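Single-stranded DNA specific exonuclease RecJ (Thermus thermophilus, PDB 2ZXR) degrades single-stranded DNA exonucleolytically in the 5' to 3' direction, using divalent metal ions, and has no detectable activity on single-stranded RNA. Local coordinates at residues 75-80 against 87-92; 82-87 against 219-224; 210-215 against 246-251; 281-286 against 300-305. One frame throughout, in Å; residues are numbered along the deposited sequence.

Helix 83-98 ties the set together. Contact 1 seats it on strand 74-78, and contact 2 sets its first turn against the C-terminal part of helix 211-220, where both sides supply a magnesium ligand; their centres lie about 13 Å apart and they share Thr87. Contact 3 lies further back along helix 211-220, with the side chain of Leu213 about 14 Å from the magnesium ion. It touches contact 2 where Thr87 CB comes 3.3 Å from Leu213 O. Contact 4 packs on the first turns of helix 83-98: Ala284 CB is 3.8 Å from Leu86 CD1, and the Ala284 side chain is about 8 Å from that of Asp80, a manganese ligand. Contacts 3 and 4 meet where Val300 CG2 comes 3.8 Å from Leu251 N.

Contact 1: 75-80 against 87-92; sequences IRVHGD and TGTAIL
Thr89 faces the flat peptide group that joins His78 to Gly79; as modelled, Thr89 CG2 lies over one face of it, 3.8 Å from His78 C. The exact place of this methyl is doubtful, because it runs too close to Gly79 O and the first torsion of Thr89 is unusual. His78 leaves the strand on the side away from the helix, and its ring meets that of Phe106 at a slant, while its ND1 is hydrogen-bonded to Phe106 O. Glycine suits position 79 because the backbone there has a phi of 165°, a conformation glycine takes up readily. This is the strand-helix half of a beta-alpha-beta unit, with strand 74-78, helix 83-98 and strand 102-105; the strand and helix segments run nearly antiparallel (162°), their axes 8.3 Å apart at closest approach. Val77 fills the interface from the strand. Val77 CG1, anti to the backbone N (chi1 -175°), presses on Thr89 CB at 3.4 Å, tighter than normal van der Waals contact, and also reaches Leu92 CB at 4.2 Å. A beta-branched valine is well suited to a strand, and leucine continues the apolar surface one helical turn on, touching Ala191 and Leu194 of helix 187-201. Beyond Gly79 the chain turns to Asp80, a manganese ligand.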
loop_
_atom_site.group_PDB
_atom_site.type_symbol
_atom_site.label_atom_id
_atom_site.label_comp_id
_atom_site.label_asym_id
_atom_site.label_seq_id
_atom_site.Cartn_x
_atom_site.Cartn_y
_atom_site.Cartn_z
ATOM N N ILE A 75 -18.715 26.099 23.651
ATOM C CA ILE A 75 -17.784 25.517 22.673
ATOM C C ILE A 75 -18.481 25.092 21.374
ATOM O O ILE A 75 -19.481 24.381 21.400
ATOM C CB ILE A 75 -17.109 24.252 23.276
ATOM C CG1 ILE A 75 -16.376 24.616 24.567
ATOM C CG2 ILE A 75 -16.122 23.652 22.296
ATOM C CD1 ILE A 75 -15.921 23.407 25.370
ATOM N N ARG A 76 -17.960 25.526 20.236
ATOM C CA ARG A 76 -18.567 25.114 18.966
ATOM C C ARG A 76 -17.527 24.324 18.179
ATOM O O ARG A 76 -16.367 24.747 18.057
ATOM C CB ARG A 76 -19.042 26.329 18.170
ATOM C CG ARG A 76 -19.646 25.978 16.825
ATOM C CD ARG A 76 -20.103 27.222 16.059
ATOM N NE ARG A 76 -21.522 27.515 16.253
ATOM C CZ ARG A 76 -22.171 28.507 15.641
ATOM N NH1 ARG A 76 -21.517 29.310 14.797
ATOM N NH2 ARG A 76 -23.478 28.685 15.855
ATOM N N VAL A 77 -17.937 23.173 17.649
ATOM C CA VAL A 77 -17.004 22.315 16.922
ATOM C C VAL A 77 -17.307 22.233 15.429
ATOM O O VAL A 77 -18.434 21.959 15.029
ATOM C CB VAL A 77 -16.995 20.875 17.519
ATOM C CG1 VAL A 77 -15.927 20.018 16.828
ATOM C CG2 VAL A 77 -16.731 20.937 19.017
ATOM N N HIS A 78 -16.294 22.460 14.602
ATOM C CA HIS A 78 -16.503 22.406 13.154
ATOM C C HIS A 78 -15.578 21.436 12.415
ATOM O O HIS A 78 -14.376 21.421 12.660
ATOM C CB HIS A 78 -16.343 23.802 12.554
ATOM C CG HIS A 78 -16.741 23.876 11.115
ATOM N ND1 HIS A 78 -17.879 23.267 10.630
ATOM C CD2 HIS A 78 -16.154 24.477 10.052
ATOM C CE1 HIS A 78 -17.976 23.488 9.330
ATOM N NE2 HIS A 78 -16.942 24.220 8.955
ATOM N N GLY A 79 -16.150 20.654 11.506
ATOM C CA GLY A 79 -15.394 19.694 10.714
ATOM C C GLY A 79 -16.343 18.699 10.054
ATOM O O GLY A 79 -16.733 17.694 10.659
ATOM N N ASP A 80 -16.724 18.955 8.804
ATOM C CA ASP A 80 -17.672 18.065 8.133
ATOM C C ASP A 80 -17.360 17.763 6.669
ATOM O O ASP A 80 -18.205 17.249 5.936
ATOM C CB ASP A 80 -19.065 18.678 8.229
ATOM C CG ASP A 80 -19.134 20.072 7.612
ATOM O OD1 ASP A 80 -19.978 20.869 8.069
ATOM O OD2 ASP A 80 -18.358 20.378 6.676
ATOM N N THR A 87 -15.569 12.314 11.992
ATOM C CA THR A 87 -15.303 11.462 13.136
ATOM C C THR A 87 -14.578 12.293 14.183
ATOM O O THR A 87 -14.808 12.124 15.381
ATOM C CB THR A 87 -14.494 10.194 12.755
ATOM O OG1 THR A 87 -13.298 10.558 12.065
ATOM C CG2 THR A 87 -15.344 9.269 11.885
ATOM N N GLY A 88 -13.732 13.213 13.723
ATOM C CA GLY A 88 -13.015 14.083 14.627
ATOM C C GLY A 88 -13.991 14.995 15.384
ATOM O O GLY A 88 -13.839 15.204 16.587
ATOM N N THR A 89 -14.991 15.570 14.722
ATOM C CA THR A 89 -15.893 16.409 15.512
ATOM C C THR A 89 -16.780 15.538 16.429
ATOM O O THR A 89 -17.090 15.939 17.553
ATOM C CB THR A 89 -16.730 17.462 14.659
ATOM O OG1 THR A 89 -18.057 17.004 14.442
ATOM C CG2 THR A 89 -16.078 17.782 13.363
ATOM N N ALA A 90 -17.132 14.325 16.000
ATOM C CA ALA A 90 -17.929 13.474 16.870
ATOM C C ALA A 90 -17.130 13.199 18.142
ATOM O O ALA A 90 -17.690 13.164 19.226
ATOM C CB ALA A 90 -18.310 12.166 16.177
ATOM N N ILE A 91 -15.817 13.035 18.012
ATOM C CA ILE A 91 -14.991 12.773 19.170
ATOM C C ILE A 91 -15.026 13.966 20.118
ATOM O O ILE A 91 -15.275 13.813 21.304
ATOM C CB ILE A 91 -13.499 12.493 18.766
ATOM C CG1 ILE A 91 -13.369 11.086 18.185
ATOM C CG2 ILE A 91 -12.563 12.611 19.987
ATOM C CD1 ILE A 91 -12.037 10.904 17.430
ATOM N N LEU A 92 -14.765 15.158 19.595
ATOM C CA LEU A 92 -14.761 16.325 20.450
ATOM C C LEU A 92 -16.127 16.646 21.016
ATOM O O LEU A 92 -16.220 16.991 22.193
ATOM C CB LEU A 92 -14.178 17.524 19.696
ATOM C CG LEU A 92 -12.679 17.274 19.459
ATOM C CD1 LEU A 92 -12.161 18.198 18.405
ATOM C CD2 LEU A 92 -11.912 17.463 20.752
#

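Contact 2: 82-87 against 219-224; sequences DADGLT and IADVAP. With MG (magnesium ion), chain B.
Ala83 and Ala220 press methyl against methyl, CB to CB at 3.5 Å, which is tighter than usual for two carbons. Small side chains suit both places, because they let the start of helix 83-98 and the C-terminal part of helix 211-220 come together and bring the next residue of each, Asp84 and Asp221, to the same metal. The two carboxylates do not bond each other, Asp84 OD2 and Asp221 OD2 being 3.7 Å apart; the magnesium ion holds them together, bound by Asp84 OD2 at 2.3 Å and by Asp221 OD2 at 2.4 Å. Each carboxylate extends anti to its own backbone N (chi1 -167° for Asp84, 177° for Asp221), and their planes differ by 38°. Asp136, His160 and His161 also bind the metal. Asp84 is further held by Thr186, Gly187 and Ala188, a second shell that fixes the rotation of its carboxylate. The ends of the contact are more open. Near the partly exposed Asp82, a water bound to magnesium at 2.3 Å donates to Asp82 OD1 at 2.8 Å. Asp82 OD2 makes a nearly straight N-cap bond with Gly85 N at 3.1 Å, so one residue, itself a ligand of the first manganese, both starts the helix and steadies the water. After helix 211-220, Val222, exposed and with positive phi, forms a Schellman motif. Helix 261-277 covers the junction, with Ala269 against Ala220 and Asn273 against Asp82, while helix 227-239 packs on Ile219 and helix 281-289 on Leu86.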
loop_
_atom_site.group_PDB
_atom_site.type_symbol
_atom_site.label_atom_id
_atom_site.label_comp_id
_atom_site.label_asym_id
_atom_site.label_seq_id
_atom_site.Cartn_x
_atom_site.Cartn_y
_atom_site.Cartn_z
ATOM N N ASP A 82 -15.309 15.491 5.302
ATOM C CA ASP A 82 -15.191 14.073 4.981
ATOM C C ASP A 82 -15.150 13.279 6.274
ATOM O O ASP A 82 -15.243 13.867 7.355
ATOM C CB ASP A 82 -13.917 13.841 4.156
ATOM C CG ASP A 82 -12.660 14.370 4.848
ATOM O OD1 ASP A 82 -11.608 14.489 4.180
ATOM O OD2 ASP A 82 -12.707 14.677 6.062
ATOM N N ALA A 83 -14.994 11.962 6.167
ATOM C CA ALA A 83 -14.995 11.086 7.334
ATOM C C ALA A 83 -14.009 11.482 8.437
ATOM O O ALA A 83 -14.321 11.358 9.619
ATOM C CB ALA A 83 -14.741 9.634 6.905
ATOM N N ASP A 84 -12.829 11.941 8.042
ATOM C CA ASP A 84 -11.815 12.360 8.999
ATOM C C ASP A 84 -12.336 13.561 9.823
ATOM O O ASP A 84 -12.221 13.576 11.044
ATOM C CB ASP A 84 -10.514 12.726 8.254
ATOM C CG ASP A 84 -9.317 12.876 9.192
ATOM O OD1 ASP A 84 -9.277 12.192 10.240
ATOM O OD2 ASP A 84 -8.394 13.662 8.869
ATOM N N GLY A 85 -12.889 14.571 9.156
ATOM C CA GLY A 85 -13.422 15.717 9.880
ATOM C C GLY A 85 -14.662 15.355 10.709
ATOM O O GLY A 85 -14.824 15.814 11.851
ATOM N N LEU A 86 -15.544 14.531 10.154
ATOM C CA LEU A 86 -16.748 14.148 10.876
ATOM C C LEU A 86 -16.493 13.273 12.103
ATOM O O LEU A 86 -17.142 13.468 13.154
ATOM C CB LEU A 86 -17.737 13.452 9.946
ATOM C CG LEU A 86 -18.360 14.343 8.871
ATOM C CD1 LEU A 86 -19.123 13.496 7.867
ATOM C CD2 LEU A 86 -19.307 15.336 9.523
ATOM N N THR A 87 -15.569 12.314 11.992
ATOM C CA THR A 87 -15.303 11.462 13.136
ATOM C C THR A 87 -14.578 12.293 14.183
ATOM O O THR A 87 -14.808 12.124 15.381
ATOM C CB THR A 87 -14.494 10.194 12.755
ATOM O OG1 THR A 87 -13.298 10.558 12.065
ATOM C CG2 THR A 87 -15.344 9.269 11.885
ATOM N N ILE A 219 -8.033 5.975 8.769
ATOM C CA ILE A 219 -8.070 5.144 7.573
ATOM C C ILE A 219 -8.663 5.945 6.394
ATOM O O ILE A 219 -8.107 5.973 5.297
ATOM C CB ILE A 219 -8.892 3.852 7.852
ATOM C CG1 ILE A 219 -8.123 2.962 8.854
ATOM C CG2 ILE A 219 -9.160 3.123 6.554
ATOM C CD1 ILE A 219 -8.934 1.730 9.391
ATOM N N ALA A 220 -9.768 6.638 6.644
ATOM C CA ALA A 220 -10.424 7.441 5.607
ATOM C C ALA A 220 -9.508 8.533 5.045
ATOM O O ALA A 220 -9.588 8.872 3.866
ATOM C CB ALA A 220 -11.711 8.081 6.176
ATOM N N ASP A 221 -8.661 9.105 5.889
ATOM C CA ASP A 221 -7.744 10.159 5.474
ATOM C C ASP A 221 -6.614 9.626 4.597
ATOM O O ASP A 221 -5.893 10.413 3.978
ATOM C CB ASP A 221 -7.119 10.832 6.706
ATOM C CG ASP A 221 -6.080 11.910 6.340
ATOM O OD1 ASP A 221 -4.865 11.707 6.566
ATOM O OD2 ASP A 221 -6.473 12.960 5.817
ATOM N N VAL A 222 -6.449 8.298 4.587
ATOM C CA VAL A 222 -5.401 7.625 3.831
ATOM C C VAL A 222 -4.022 8.051 4.308
ATOM O O VAL A 222 -3.118 8.264 3.520
ATOM C CB VAL A 222 -5.514 7.876 2.312
ATOM C CG1 VAL A 222 -4.552 6.929 1.547
ATOM C CG2 VAL A 222 -6.968 7.633 1.850
ATOM N N ALA A 223 -3.875 8.172 5.621
ATOM C CA ALA A 223 -2.615 8.534 6.215
ATOM C C ALA A 223 -1.806 7.237 6.378
ATOM O O ALA A 223 -2.362 6.133 6.382
ATOM C CB ALA A 223 -2.844 9.187 7.560
ATOM N N PRO A 224 -0.481 7.364 6.488
ATOM C CA PRO A 224 0.428 6.232 6.646
ATOM C C PRO A 224 0.144 5.476 7.946
ATOM O O PRO A 224 0.150 6.057 9.051
ATOM C CB PRO A 224 1.814 6.889 6.659
ATOM C CG PRO A 224 1.622 8.144 5.851
ATOM C CD PRO A 224 0.266 8.627 6.335
HETATM MG MG MG B . -7.674 14.679 6.929
HETATM O O HOH W 1 -9.249 13.776 5.446
#

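Contact 3: 210-215 against 246-251; sequences YADLAA and VGLRLL
Two helices packed behind the metal site, 211-220 and 246-254, about 14 Å from the magnesium ion at the side chain of Leu213, are joined here by Leu248, whose methyl CD2 fits against Asp212 and Leu213. This one methyl carries all the side-chain contact from its helix. Leu248 CD2 lies over a face of the Asp212 carboxylate, 3.8 Å from Asp212 CG, and rests equally against Asp212 CB. Leu248 gets there because its CG stands anti to the backbone N (chi1 178°), which carries the side chain toward helix 211-220. Beside it, Leu213 CD2 meets Leu248 CD2 at 4.2 Å, the two leucines crossing at a slant. The backbones stay well apart, 7.8 Å between Leu213 CA and Leu248 CA; leucine, branched at CG, can put one methyl across the space between them. The loop between helices 227-239 and 246-254 closes the contact, with Ile240 touching both Asp212 and Leu248 and Trp245 touching Leu213. Leu213 also packs on Ile91, so helix 211-220 packs on helix 83-98 within the DHH domain. Aspartate is a polar residue in a buried place, and its oxygens are provided for: OD1 is hydrogen-bonded to Ser243 OG, while Asp212 OD2 takes Leu213 N at 2.7 Å, from the anti side and 32° out of the carboxylate plane. That bond is bent, 133° at the hydrogen, and Trp245 NE1 adds a weak one to OD2.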
loop_
_atom_site.group_PDB
_atom_site.type_symbol
_atom_site.label_atom_id
_atom_site.label_comp_id
_atom_site.label_asym_id
_atom_site.label_seq_id
_atom_site.Cartn_x
_atom_site.Cartn_y
_atom_site.Cartn_z
ATOM N N TYR A 210 -12.982 6.133 22.338
ATOM C CA TYR A 210 -13.102 7.040 21.179
ATOM C C TYR A 210 -12.125 6.648 20.075
ATOM O O TYR A 210 -12.046 7.304 19.017
ATOM C CB TYR A 210 -12.804 8.483 21.608
ATOM C CG TYR A 210 -13.857 9.065 22.507
ATOM C CD1 TYR A 210 -14.941 9.730 21.968
ATOM C CD2 TYR A 210 -13.779 8.924 23.908
ATOM C CE1 TYR A 210 -15.941 10.255 22.778
ATOM C CE2 TYR A 210 -14.777 9.445 24.736
ATOM C CZ TYR A 210 -15.857 10.113 24.159
ATOM O OH TYR A 210 -16.872 10.633 24.925
ATOM N N ALA A 211 -11.372 5.577 20.309
ATOM C CA ALA A 211 -10.385 5.171 19.323
ATOM C C ALA A 211 -11.001 4.559 18.054
ATOM O O ALA A 211 -10.359 4.582 17.013
ATOM C CB ALA A 211 -9.385 4.219 19.949
ATOM N N ASP A 212 -12.215 3.998 18.133
ATOM C CA ASP A 212 -12.847 3.436 16.928
ATOM C C ASP A 212 -13.182 4.590 15.980
ATOM O O ASP A 212 -12.886 4.513 14.771
ATOM C CB ASP A 212 -14.100 2.589 17.243
ATOM C CG ASP A 212 -15.042 3.233 18.261
ATOM O OD1 ASP A 212 -16.015 2.532 18.681
ATOM O OD2 ASP A 212 -14.824 4.415 18.638
ATOM N N LEU A 213 -13.763 5.665 16.514
ATOM C CA LEU A 213 -14.058 6.839 15.684
ATOM C C LEU A 213 -12.760 7.386 15.086
ATOM O O LEU A 213 -12.707 7.725 13.915
ATOM C CB LEU A 213 -14.680 7.980 16.516
ATOM C CG LEU A 213 -16.080 7.757 17.081
ATOM C CD1 LEU A 213 -16.453 8.876 18.068
ATOM C CD2 LEU A 213 -17.065 7.703 15.900
ATOM N N ALA A 214 -11.726 7.490 15.920
ATOM C CA ALA A 214 -10.437 8.033 15.488
ATOM C C ALA A 214 -9.774 7.176 14.398
ATOM O O ALA A 214 -9.163 7.712 13.467
ATOM C CB ALA A 214 -9.481 8.178 16.718
ATOM N N ALA A 215 -9.878 5.854 14.541
ATOM C CA ALA A 215 -9.324 4.906 13.559
ATOM C C ALA A 215 -10.047 5.043 12.210
ATOM O O ALA A 215 -9.414 5.016 11.148
ATOM C CB ALA A 215 -9.460 3.445 14.074
ATOM N N VAL A 246 -23.489 3.544 19.047
ATOM C CA VAL A 246 -24.382 2.638 18.327
ATOM C C VAL A 246 -24.464 2.841 16.822
ATOM O O VAL A 246 -24.606 1.879 16.089
ATOM C CB VAL A 246 -25.832 2.636 18.953
ATOM C CG1 VAL A 246 -26.605 3.937 18.617
ATOM C CG2 VAL A 246 -26.591 1.416 18.442
ATOM N N GLY A 247 -24.343 4.080 16.357
ATOM C CA GLY A 247 -24.386 4.354 14.926
ATOM C C GLY A 247 -23.204 3.759 14.162
ATOM O O GLY A 247 -23.354 3.266 13.033
ATOM N N LEU A 248 -22.026 3.798 14.776
ATOM C CA LEU A 248 -20.842 3.253 14.136
ATOM C C LEU A 248 -20.945 1.723 14.138
ATOM O O LEU A 248 -20.665 1.059 13.145
ATOM C CB LEU A 248 -19.587 3.695 14.885
ATOM C CG LEU A 248 -18.291 3.114 14.305
ATOM C CD1 LEU A 248 -18.154 3.526 12.826
ATOM C CD2 LEU A 248 -17.091 3.621 15.124
ATOM N N ARG A 249 -21.346 1.155 15.265
ATOM C CA ARG A 249 -21.473 -0.292 15.317
ATOM C C ARG A 249 -22.464 -0.772 14.234
ATOM O O ARG A 249 -22.188 -1.698 13.493
ATOM C CB ARG A 249 -21.950 -0.729 16.711
ATOM C CG ARG A 249 -22.296 -2.188 16.776
ATOM C CD ARG A 249 -22.691 -2.618 18.169
ATOM N NE ARG A 249 -23.335 -3.928 18.118
ATOM C CZ ARG A 249 -23.786 -4.587 19.180
ATOM N NH1 ARG A 249 -23.661 -4.056 20.397
ATOM N NH2 ARG A 249 -24.365 -5.772 19.017
ATOM N N LEU A 250 -23.608 -0.112 14.133
ATOM C CA LEU A 250 -24.622 -0.473 13.144
ATOM C C LEU A 250 -24.130 -0.243 11.700
ATOM O O LEU A 250 -24.424 -1.033 10.807
ATOM C CB LEU A 250 -25.910 0.332 13.426
ATOM C CG LEU A 250 -27.259 -0.361 13.745
ATOM C CD1 LEU A 250 -27.089 -1.572 14.673
ATOM C CD2 LEU A 250 -28.229 0.685 14.370
ATOM N N LEU A 251 -23.389 0.832 11.448
ATOM C CA LEU A 251 -22.915 1.028 10.079
ATOM C C LEU A 251 -21.952 -0.123 9.759
ATOM O O LEU A 251 -22.023 -0.722 8.680
ATOM C CB LEU A 251 -22.199 2.369 9.929
ATOM C CG LEU A 251 -21.578 2.696 8.568
ATOM C CD1 LEU A 251 -22.611 2.525 7.426
ATOM C CD2 LEU A 251 -21.080 4.151 8.620
#

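Contact 4: 281-286 against 300-305; sequences AEKALR and VGELHR
Lys283, Leu303 and Glu302 carry most of the surface buried where helices 281-289 and 293-321 pack together, an alpha-helical hairpin with only a short turn between them. Over the two short segments the axes come within 9.8 Å and cross at -141°. Lys283 contributes most. Lys283 CG lies against Glu302 CG at 3.9 Å, and bends at chi2 and chi4 then turn NZ to the carboxylate. Lys283 NZ donates to Glu302 OE2 at 2.8 Å in a salt bridge, approaching from the anti side and 28° out of the carboxylate plane. A lysine suits this place because its methylene chain gives apolar contact before its charge reaches Glu302. Glu302 extends with CG anti to its backbone N (chi1 -160°), which directs the acid toward helix 281-289; its other oxygen, OE1, pairs with Arg305 one turn on in the same helix. Leu303 works on the buried side. Leu303 CD2 lies 4.0 Å from Ala284 CA and 4.3 Å from Ala284 CB, and its side chain also touches Ala275 of helix 261-277 and Leu251 of helix 246-254. The small Ala284 allows the leucine to approach close to the helix backbone, while its own methyl meets Leu86 of helix 83-98. Lys283 is bridged by both Glu302 and Glu280, Arg305 by Glu302, with Glu280 only weakly near it. The network probably offsets the repulsion between the cations, Lys283 NZ and Arg305 NH2 being 5.0 Å apart, so that a charged outer edge closes over an apolar inner one.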
loop_
_atom_site.group_PDB
_atom_site.type_symbol
_atom_site.label_atom_id
_atom_site.label_comp_id
_atom_site.label_asym_id
_atom_site.label_seq_id
_atom_site.Cartn_x
_atom_site.Cartn_y
_atom_site.Cartn_z
ATOM N N ALA A 281 -24.035 16.097 5.015
ATOM C CA ALA A 281 -23.058 15.812 6.077
ATOM C C ALA A 281 -23.699 15.700 7.482
ATOM O O ALA A 281 -23.242 14.908 8.302
ATOM C CB ALA A 281 -21.942 16.874 6.074
ATOM N N GLU A 282 -24.757 16.470 7.747
ATOM C CA GLU A 282 -25.451 16.409 9.041
ATOM C C GLU A 282 -25.916 14.990 9.290
ATOM O O GLU A 282 -25.871 14.508 10.401
ATOM C CB GLU A 282 -26.712 17.299 9.077
ATOM C CG GLU A 282 -26.704 18.465 8.136
ATOM C CD GLU A 282 -26.962 18.065 6.671
ATOM O OE1 GLU A 282 -26.250 18.614 5.789
ATOM O OE2 GLU A 282 -27.875 17.227 6.405
ATOM N N LYS A 283 -26.402 14.333 8.247
ATOM C CA LYS A 283 -26.883 12.965 8.370
ATOM C C LYS A 283 -25.797 12.052 8.920
ATOM O O LYS A 283 -26.043 11.240 9.835
ATOM C CB LYS A 283 -27.315 12.433 7.005
ATOM C CG LYS A 283 -28.817 12.363 6.760
ATOM C CD LYS A 283 -29.484 13.676 6.954
ATOM C CE LYS A 283 -30.966 13.575 6.586
ATOM N NZ LYS A 283 -31.158 13.082 5.190
ATOM N N ALA A 284 -24.601 12.159 8.342
ATOM C CA ALA A 284 -23.495 11.310 8.796
ATOM C C ALA A 284 -23.099 11.703 10.216
ATOM O O ALA A 284 -22.949 10.836 11.083
ATOM C CB ALA A 284 -22.281 11.429 7.847
ATOM N N LEU A 285 -22.940 13.005 10.456
ATOM C CA LEU A 285 -22.555 13.445 11.781
ATOM C C LEU A 285 -23.562 12.934 12.809
ATOM O O LEU A 285 -23.176 12.369 13.831
ATOM C CB LEU A 285 -22.451 14.973 11.863
ATOM C CG LEU A 285 -22.048 15.520 13.246
ATOM C CD1 LEU A 285 -20.705 14.941 13.680
ATOM C CD2 LEU A 285 -21.959 17.046 13.194
ATOM N N ARG A 286 -24.850 13.099 12.529
ATOM C CA ARG A 286 -25.868 12.644 13.481
ATOM C C ARG A 286 -25.763 11.131 13.734
ATOM O O ARG A 286 -25.961 10.666 14.853
ATOM C CB ARG A 286 -27.279 13.021 12.967
ATOM C CG ARG A 286 -28.453 12.643 13.874
ATOM C CD ARG A 286 -28.358 13.295 15.282
ATOM N NE ARG A 286 -29.373 12.726 16.174
ATOM C CZ ARG A 286 -29.390 12.817 17.508
ATOM N NH1 ARG A 286 -28.444 13.475 18.173
ATOM N NH2 ARG A 286 -30.348 12.198 18.186
ATOM N N VAL A 300 -28.469 4.856 8.969
ATOM C CA VAL A 300 -27.629 3.937 8.214
ATOM C C VAL A 300 -28.352 3.711 6.870
ATOM O O VAL A 300 -27.734 3.733 5.808
ATOM C CB VAL A 300 -27.416 2.598 8.993
ATOM C CG1 VAL A 300 -26.871 1.513 8.059
ATOM C CG2 VAL A 300 -26.396 2.838 10.147
ATOM N N GLY A 301 -29.667 3.527 6.918
ATOM C CA GLY A 301 -30.418 3.353 5.680
ATOM C C GLY A 301 -30.209 4.564 4.778
ATOM O O GLY A 301 -30.002 4.449 3.565
ATOM N N GLU A 302 -30.251 5.748 5.375
ATOM C CA GLU A 302 -30.040 6.978 4.615
ATOM C C GLU A 302 -28.617 7.026 3.988
ATOM O O GLU A 302 -28.456 7.364 2.818
ATOM C CB GLU A 302 -30.248 8.183 5.537
ATOM C CG GLU A 302 -30.525 9.476 4.836
ATOM C CD GLU A 302 -32.004 9.641 4.515
ATOM O OE1 GLU A 302 -32.581 8.755 3.840
ATOM O OE2 GLU A 302 -32.592 10.657 4.949
ATOM N N LEU A 303 -27.584 6.713 4.761
ATOM C CA LEU A 303 -26.232 6.734 4.192
ATOM C C LEU A 303 -26.155 5.718 3.043
ATOM O O LEU A 303 -25.476 5.969 2.050
ATOM C CB LEU A 303 -25.146 6.397 5.222
ATOM C CG LEU A 303 -24.833 7.266 6.447
ATOM C CD1 LEU A 303 -23.363 7.083 6.805
ATOM C CD2 LEU A 303 -25.129 8.745 6.180
ATOM N N HIS A 304 -26.832 4.577 3.172
ATOM C CA HIS A 304 -26.802 3.590 2.082
ATOM C C HIS A 304 -27.388 4.183 0.804
ATOM O O HIS A 304 -26.874 3.945 -0.294
ATOM C CB HIS A 304 -27.583 2.336 2.450
ATOM C CG HIS A 304 -26.885 1.473 3.453
ATOM N ND1 HIS A 304 -27.536 0.507 4.197
ATOM C CD2 HIS A 304 -25.579 1.402 3.802
ATOM C CE1 HIS A 304 -26.653 -0.127 4.951
ATOM N NE2 HIS A 304 -25.458 0.398 4.727
ATOM N N ARG A 305 -28.448 4.979 0.957
ATOM C CA ARG A 305 -29.084 5.601 -0.179
ATOM C C ARG A 305 -28.193 6.669 -0.799
ATOM O O ARG A 305 -28.084 6.768 -2.016
ATOM C CB ARG A 305 -30.414 6.229 0.226
ATOM C CG ARG A 305 -31.268 6.545 -0.990
ATOM C CD ARG A 305 -32.221 7.694 -0.739
ATOM N NE ARG A 305 -31.494 8.933 -0.495
ATOM C CZ ARG A 305 -31.714 9.715 0.549
ATOM N NH1 ARG A 305 -32.645 9.366 1.425
ATOM N NH2 ARG A 305 -31.008 10.830 0.717
#